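Local coordinates for fibronectin type III domain-containing protein (Simiduia agarivorans, PDB 6P2K) that probably hydrolyses the beta-glucan backbone of xyloglucan-type polysaccharides through its family 74 glycoside hydrolase domain, the beta-propeller part present here, at residues T379-N384 with S425-V430; H409-I414 with N485-A490. One frame throughout, in Å; residues are numbered along the deposited sequence.

Contact 1. Residues T379-N384 with S425-V430; sequences TSQTVN and SWDGGV
The turn that leaves strand 421-425 of a propeller blade brings W426 and D427 against V383 and Q381 of strand 381-385, burying 189 Å² in all. The apolar half of the meeting is small: CG2 of V383 approaches CZ3 of the W426 indole at 3.9 Å, coming in obliquely, with the two side chains crossing at about a right angle. V383 sets CG1 opposite its backbone N (chi1 176°), which leaves CG2 as the branch that reaches the six-membered ring. P489 and T392 pack on both V383 and W426. The sequence SWDGGV, followed by S431 and W432, fits the Asp-box, the hairpin turn recurring in the blades of GH74 and sialidase propellers. Here S425 OG takes the backbone N of G429 at 2.9 Å and, weakly, that of D427, while the backbone N of V430 makes a weak bond to D427 OD1, 3.1 Å long. With chi1 at 55°, the D427 carboxylate turns back over its own loop, and S431 OG bonds to OD2. The amide end of Q381 lies beside that same oxygen, its plane 79° from that of the carboxylate. Where the chain turns a corner at S380 an ST turn forms, the backbone N of Q381 bonding to T379 OG1 at 3.1 Å. The 379-384 segment faces a second subunit as well: S380 O bonds to T551 OG1 of that copy, and T382 makes backbone bonds to it.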
loop_
_atom_site.group_PDB
_atom_site.type_symbol
_atom_site.label_atom_id
_atom_site.label_comp_id
_atom_site.label_asym_id
_atom_site.label_seq_id
_atom_site.Cartn_x
_atom_site.Cartn_y
_atom_site.Cartn_z
ATOM N N THR B 379 9.903 -26.297 -12.054
ATOM C CA THR B 379 9.974 -26.414 -10.605
ATOM C C THR B 379 8.723 -25.806 -9.982
ATOM O O THR B 379 7.809 -25.345 -10.671
ATOM C CB THR B 379 11.226 -25.733 -10.050
ATOM O OG1 THR B 379 10.979 -24.329 -9.902
ATOM C CG2 THR B 379 12.408 -25.947 -10.977
ATOM N N SER B 380 8.704 -25.793 -8.653
ATOM C CA SER B 380 7.576 -25.244 -7.919
ATOM C C SER B 380 7.671 -23.736 -7.724
ATOM O O SER B 380 6.715 -23.137 -7.218
ATOM C CB SER B 380 7.454 -25.944 -6.565
ATOM O OG SER B 380 8.585 -25.684 -5.752
ATOM N N GLN B 381 8.785 -23.111 -8.102
ATOM C CA GLN B 381 8.894 -21.659 -8.053
ATOM C C GLN B 381 8.199 -21.036 -9.258
ATOM O O GLN B 381 8.217 -21.590 -10.359
ATOM C CB GLN B 381 10.358 -21.220 -8.037
ATOM C CG GLN B 381 11.224 -21.885 -6.986
ATOM C CD GLN B 381 12.694 -21.888 -7.381
ATOM O OE1 GLN B 381 13.344 -22.936 -7.396
ATOM N NE2 GLN B 381 13.219 -20.714 -7.715
ATOM N N THR B 382 7.598 -19.865 -9.051
ATOM C CA THR B 382 6.869 -19.188 -10.112
ATOM C C THR B 382 7.380 -17.768 -10.307
ATOM O O THR B 382 7.879 -17.127 -9.376
ATOM C CB THR B 382 5.359 -19.133 -9.838
ATOM O OG1 THR B 382 5.132 -18.829 -8.458
ATOM C CG2 THR B 382 4.712 -20.467 -10.180
ATOM N N VAL B 383 7.234 -17.293 -11.539
ATOM C CA VAL B 383 7.537 -15.925 -11.931
ATOM C C VAL B 383 6.251 -15.322 -12.479
ATOM O O VAL B 383 5.685 -15.838 -13.451
ATOM C CB VAL B 383 8.657 -15.870 -12.982
ATOM C CG1 VAL B 383 8.887 -14.434 -13.451
ATOM C CG2 VAL B 383 9.934 -16.482 -12.428
ATOM N N ASN B 384 5.786 -14.244 -11.858
ATOM C CA ASN B 384 4.591 -13.552 -12.324
ATOM C C ASN B 384 4.977 -12.612 -13.460
ATOM O O ASN B 384 5.805 -11.716 -13.272
ATOM C CB ASN B 384 3.943 -12.780 -11.176
ATOM C CG ASN B 384 2.490 -12.430 -11.447
ATOM O OD1 ASN B 384 2.072 -12.300 -12.597
ATOM N ND2 ASN B 384 1.712 -12.275 -10.382
ATOM N N SER B 425 18.182 -16.709 -12.316
ATOM C CA SER B 425 17.956 -17.789 -11.368
ATOM C C SER B 425 17.873 -17.229 -9.960
ATOM O O SER B 425 18.562 -16.261 -9.627
ATOM C CB SER B 425 19.074 -18.835 -11.439
ATOM O OG SER B 425 18.802 -19.928 -10.577
ATOM N N TRP B 426 17.030 -17.849 -9.132
ATOM C CA TRP B 426 16.913 -17.488 -7.726
ATOM C C TRP B 426 17.152 -18.670 -6.795
ATOM O O TRP B 426 16.836 -18.577 -5.601
ATOM C CB TRP B 426 15.542 -16.862 -7.452
ATOM C CG TRP B 426 15.285 -15.664 -8.310
ATOM C CD1 TRP B 426 15.546 -14.364 -8.000
ATOM C CD2 TRP B 426 14.748 -15.660 -9.639
ATOM N NE1 TRP B 426 15.188 -13.546 -9.044
ATOM C CE2 TRP B 426 14.695 -14.318 -10.064
ATOM C CE3 TRP B 426 14.294 -16.660 -10.504
ATOM C CZ2 TRP B 426 14.208 -13.949 -11.319
ATOM C CZ3 TRP B 426 13.812 -16.293 -11.751
ATOM C CH2 TRP B 426 13.772 -14.949 -12.145
ATOM N N ASP B 427 17.709 -19.772 -7.300
ATOM C CA ASP B 427 18.076 -20.927 -6.483
ATOM C C ASP B 427 19.516 -21.348 -6.755
ATOM O O ASP B 427 19.851 -22.536 -6.754
ATOM C CB ASP B 427 17.112 -22.095 -6.701
ATOM C CG ASP B 427 16.992 -22.511 -8.165
ATOM O OD1 ASP B 427 17.869 -22.160 -8.985
ATOM O OD2 ASP B 427 15.999 -23.195 -8.496
ATOM N N GLY B 428 20.391 -20.375 -6.999
ATOM C CA GLY B 428 21.799 -20.647 -7.187
ATOM C C GLY B 428 22.191 -21.153 -8.554
ATOM O O GLY B 428 23.314 -21.642 -8.714
ATOM N N GLY B 429 21.313 -21.053 -9.548
ATOM C CA GLY B 429 21.626 -21.504 -10.887
ATOM C C GLY B 429 21.064 -22.854 -11.272
ATOM O O GLY B 429 21.401 -23.358 -12.349
ATOM N N VAL B 430 20.226 -23.457 -10.426
ATOM C CA VAL B 430 19.595 -24.725 -10.777
ATOM C C VAL B 430 18.474 -24.503 -11.785
ATOM O O VAL B 430 18.426 -25.152 -12.837
ATOM C CB VAL B 430 19.085 -25.436 -9.511
ATOM C CG1 VAL B 430 18.141 -26.573 -9.878
ATOM C CG2 VAL B 430 20.254 -25.958 -8.688
#

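Contact 2. Residues H409-I414 with N485-A490; sequences HENYVI and NTHSPA
A beta-hairpin tip, the type II' turn from H409 to Y412, receives H487 from the loop between strands 478-483 and 493-496, and this one side chain is surrounded by H409, E410, N411 and Y412. The two imidazoles meet rim to rim: H409 ND1 and H487 NE2 are hydrogen-bonded at 3.0 Å, either able to donate, with the ring planes 28° apart. E410 comes over a face of the H487 ring, its OE1 3.4 Å above the plane toward the rim and its carboxylate nearly parallel to the ring; this nearby negative charge would probably favour a protonated H487. At the turn, the backbone N of Y412 bonds to H409 O, joining strands 403-409 and 412-417 in one antiparallel sheet, while the loop of H487 links two strands of the neighbouring sheet. N411 places CG between its backbone N and carbonyl carbon (chi1 59°), which carries the amide to the backbone of H487: ND2 donates to H487 O at 3.0 Å, nearly straight at 165° and in the amide plane, and it also bonds to W426 O. OD1 of N411 lies against H487 CB at 3.3 Å. A leucine here would probably leave the carbonyls of H487 and W426 without the donor they share. Y412 CB touches CD2 of H487 obliquely, at 4.2 Å, the phenol running on to E424. OE2 of E410 lies close to E410 OE2 of a third subunit.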
loop_
_atom_site.group_PDB
_atom_site.type_symbol
_atom_site.label_atom_id
_atom_site.label_comp_id
_atom_site.label_asym_id
_atom_site.label_seq_id
_atom_site.Cartn_x
_atom_site.Cartn_y
_atom_site.Cartn_z
ATOM N N HIS B 409 24.807 -12.967 -6.845
ATOM C CA HIS B 409 24.701 -12.407 -5.500
ATOM C C HIS B 409 23.791 -13.301 -4.672
ATOM O O HIS B 409 22.593 -13.382 -4.947
ATOM C CB HIS B 409 24.181 -10.973 -5.516
ATOM C CG HIS B 409 24.326 -10.282 -4.198
ATOM N ND1 HIS B 409 23.410 -10.429 -3.180
ATOM C CD2 HIS B 409 25.309 -9.489 -3.711
ATOM C CE1 HIS B 409 23.809 -9.732 -2.130
ATOM N NE2 HIS B 409 24.960 -9.154 -2.426
ATOM N N GLU B 410 24.360 -13.956 -3.657
ATOM C CA GLU B 410 23.630 -14.873 -2.767
ATOM C C GLU B 410 22.960 -15.935 -3.632
ATOM O O GLU B 410 23.670 -16.611 -4.398
ATOM C CB GLU B 410 22.691 -14.071 -1.864
ATOM C CG GLU B 410 23.397 -13.109 -0.924
ATOM C CD GLU B 410 22.432 -12.312 -0.071
ATOM O OE1 GLU B 410 21.208 -12.498 -0.225
ATOM O OE2 GLU B 410 22.899 -11.489 0.744
ATOM N N ASN B 411 21.641 -16.122 -3.556
ATOM C CA ASN B 411 20.935 -17.133 -4.338
ATOM C C ASN B 411 20.653 -16.693 -5.768
ATOM O O ASN B 411 20.226 -17.523 -6.579
ATOM C CB ASN B 411 19.614 -17.490 -3.654
ATOM C CG ASN B 411 18.706 -16.284 -3.494
ATOM O OD1 ASN B 411 19.007 -15.370 -2.730
ATOM N ND2 ASN B 411 17.598 -16.267 -4.232
ATOM N N TYR B 412 20.865 -15.420 -6.088
ATOM C CA TYR B 412 20.553 -14.878 -7.405
ATOM C C TYR B 412 21.729 -15.084 -8.353
ATOM O O TYR B 412 22.878 -14.803 -7.997
ATOM C CB TYR B 412 20.221 -13.390 -7.308
ATOM C CG TYR B 412 19.964 -12.737 -8.648
ATOM C CD1 TYR B 412 18.715 -12.813 -9.250
ATOM C CD2 TYR B 412 20.970 -12.042 -9.309
ATOM C CE1 TYR B 412 18.479 -12.215 -10.480
ATOM C CE2 TYR B 412 20.745 -11.450 -10.534
ATOM C CZ TYR B 412 19.496 -11.540 -11.116
ATOM O OH TYR B 412 19.257 -10.946 -12.334
ATOM N N VAL B 413 21.433 -15.570 -9.558
ATOM C CA VAL B 413 22.407 -15.692 -10.634
ATOM C C VAL B 413 21.764 -15.165 -11.906
ATOM O O VAL B 413 20.578 -15.406 -12.155
ATOM C CB VAL B 413 22.876 -17.151 -10.839
ATOM C CG1 VAL B 413 23.969 -17.217 -11.905
ATOM C CG2 VAL B 413 23.365 -17.757 -9.529
ATOM N N ILE B 414 22.539 -14.439 -12.710
ATOM C CA ILE B 414 22.092 -14.020 -14.031
ATOM C C ILE B 414 23.124 -14.462 -15.056
ATOM O O ILE B 414 24.329 -14.264 -14.859
ATOM C CB ILE B 414 21.850 -12.499 -14.118
ATOM C CG1 ILE B 414 21.466 -12.109 -15.548
ATOM C CG2 ILE B 414 23.073 -11.715 -13.647
ATOM C CD1 ILE B 414 20.824 -10.743 -15.662
ATOM N N ASN B 485 15.863 -6.395 -3.907
ATOM C CA ASN B 485 15.179 -6.163 -2.639
ATOM C C ASN B 485 14.828 -7.474 -1.951
ATOM O O ASN B 485 14.926 -7.586 -0.724
ATOM C CB ASN B 485 13.917 -5.331 -2.868
ATOM C CG ASN B 485 14.222 -3.913 -3.307
ATOM O OD1 ASN B 485 15.020 -3.217 -2.683
ATOM N ND2 ASN B 485 13.587 -3.478 -4.389
ATOM N N THR B 486 14.416 -8.479 -2.723
ATOM C CA THR B 486 13.983 -9.749 -2.162
ATOM C C THR B 486 14.769 -10.947 -2.670
ATOM O O THR B 486 14.566 -12.051 -2.153
ATOM C CB THR B 486 12.490 -9.986 -2.449
ATOM O OG1 THR B 486 12.271 -10.042 -3.865
ATOM C CG2 THR B 486 11.640 -8.877 -1.846
ATOM N N HIS B 487 15.659 -10.769 -3.647
ATOM C CA HIS B 487 16.347 -11.885 -4.296
ATOM C C HIS B 487 15.332 -12.928 -4.759
ATOM O O HIS B 487 15.452 -14.126 -4.490
ATOM C CB HIS B 487 17.398 -12.503 -3.370
ATOM C CG HIS B 487 18.552 -11.594 -3.078
ATOM N ND1 HIS B 487 18.469 -10.551 -2.179
ATOM C CD2 HIS B 487 19.814 -11.565 -3.570
ATOM C CE1 HIS B 487 19.631 -9.922 -2.127
ATOM N NE2 HIS B 487 20.464 -10.519 -2.961
ATOM N N SER B 488 14.308 -12.448 -5.452
ATOM C CA SER B 488 13.162 -13.264 -5.827
ATOM C C SER B 488 12.647 -12.756 -7.161
ATOM O O SER B 488 13.025 -11.666 -7.609
ATOM C CB SER B 488 12.066 -13.203 -4.756
ATOM O OG SER B 488 11.082 -12.252 -5.108
ATOM N N PRO B 489 11.791 -13.530 -7.837
ATOM C CA PRO B 489 11.192 -13.037 -9.090
ATOM C C PRO B 489 10.392 -11.754 -8.930
ATOM O O PRO B 489 10.036 -11.143 -9.945
ATOM C CB PRO B 489 10.295 -14.202 -9.531
ATOM C CG PRO B 489 10.949 -15.405 -8.952
ATOM C CD PRO B 489 11.502 -14.959 -7.621
ATOM N N ALA B 490 10.104 -11.321 -7.701
ATOM C CA ALA B 490 9.376 -10.073 -7.509
ATOM C C ALA B 490 10.215 -8.849 -7.861
ATOM O O ALA B 490 9.645 -7.792 -8.151
ATOM C CB ALA B 490 8.873 -9.969 -6.069
#

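How the contacts relate
Contacts 1 and 2 have centres 9 Å apart and touch, on the same side of the chain's centre. Their segments alternate along the chain: 379-384, 409-414, 425-430, then 485-490. Segment 409-414 lies in the sheet of strands 403-409, 412-417 and 421-425, and segment 425-430 begins at the end of the last of these, where S425 N probably bonds to V413 O at 2.7 Å. The rings of W426 and Y412 also meet, at about 60°. Segment 485-490 is the loop joining strands 478-483 and 493-496 of the next sheet, and segment 379-384 runs in the sheet containing strand 388-395. Together the contacts join three neighbouring sheets, with the Asp-box turn at contact 1.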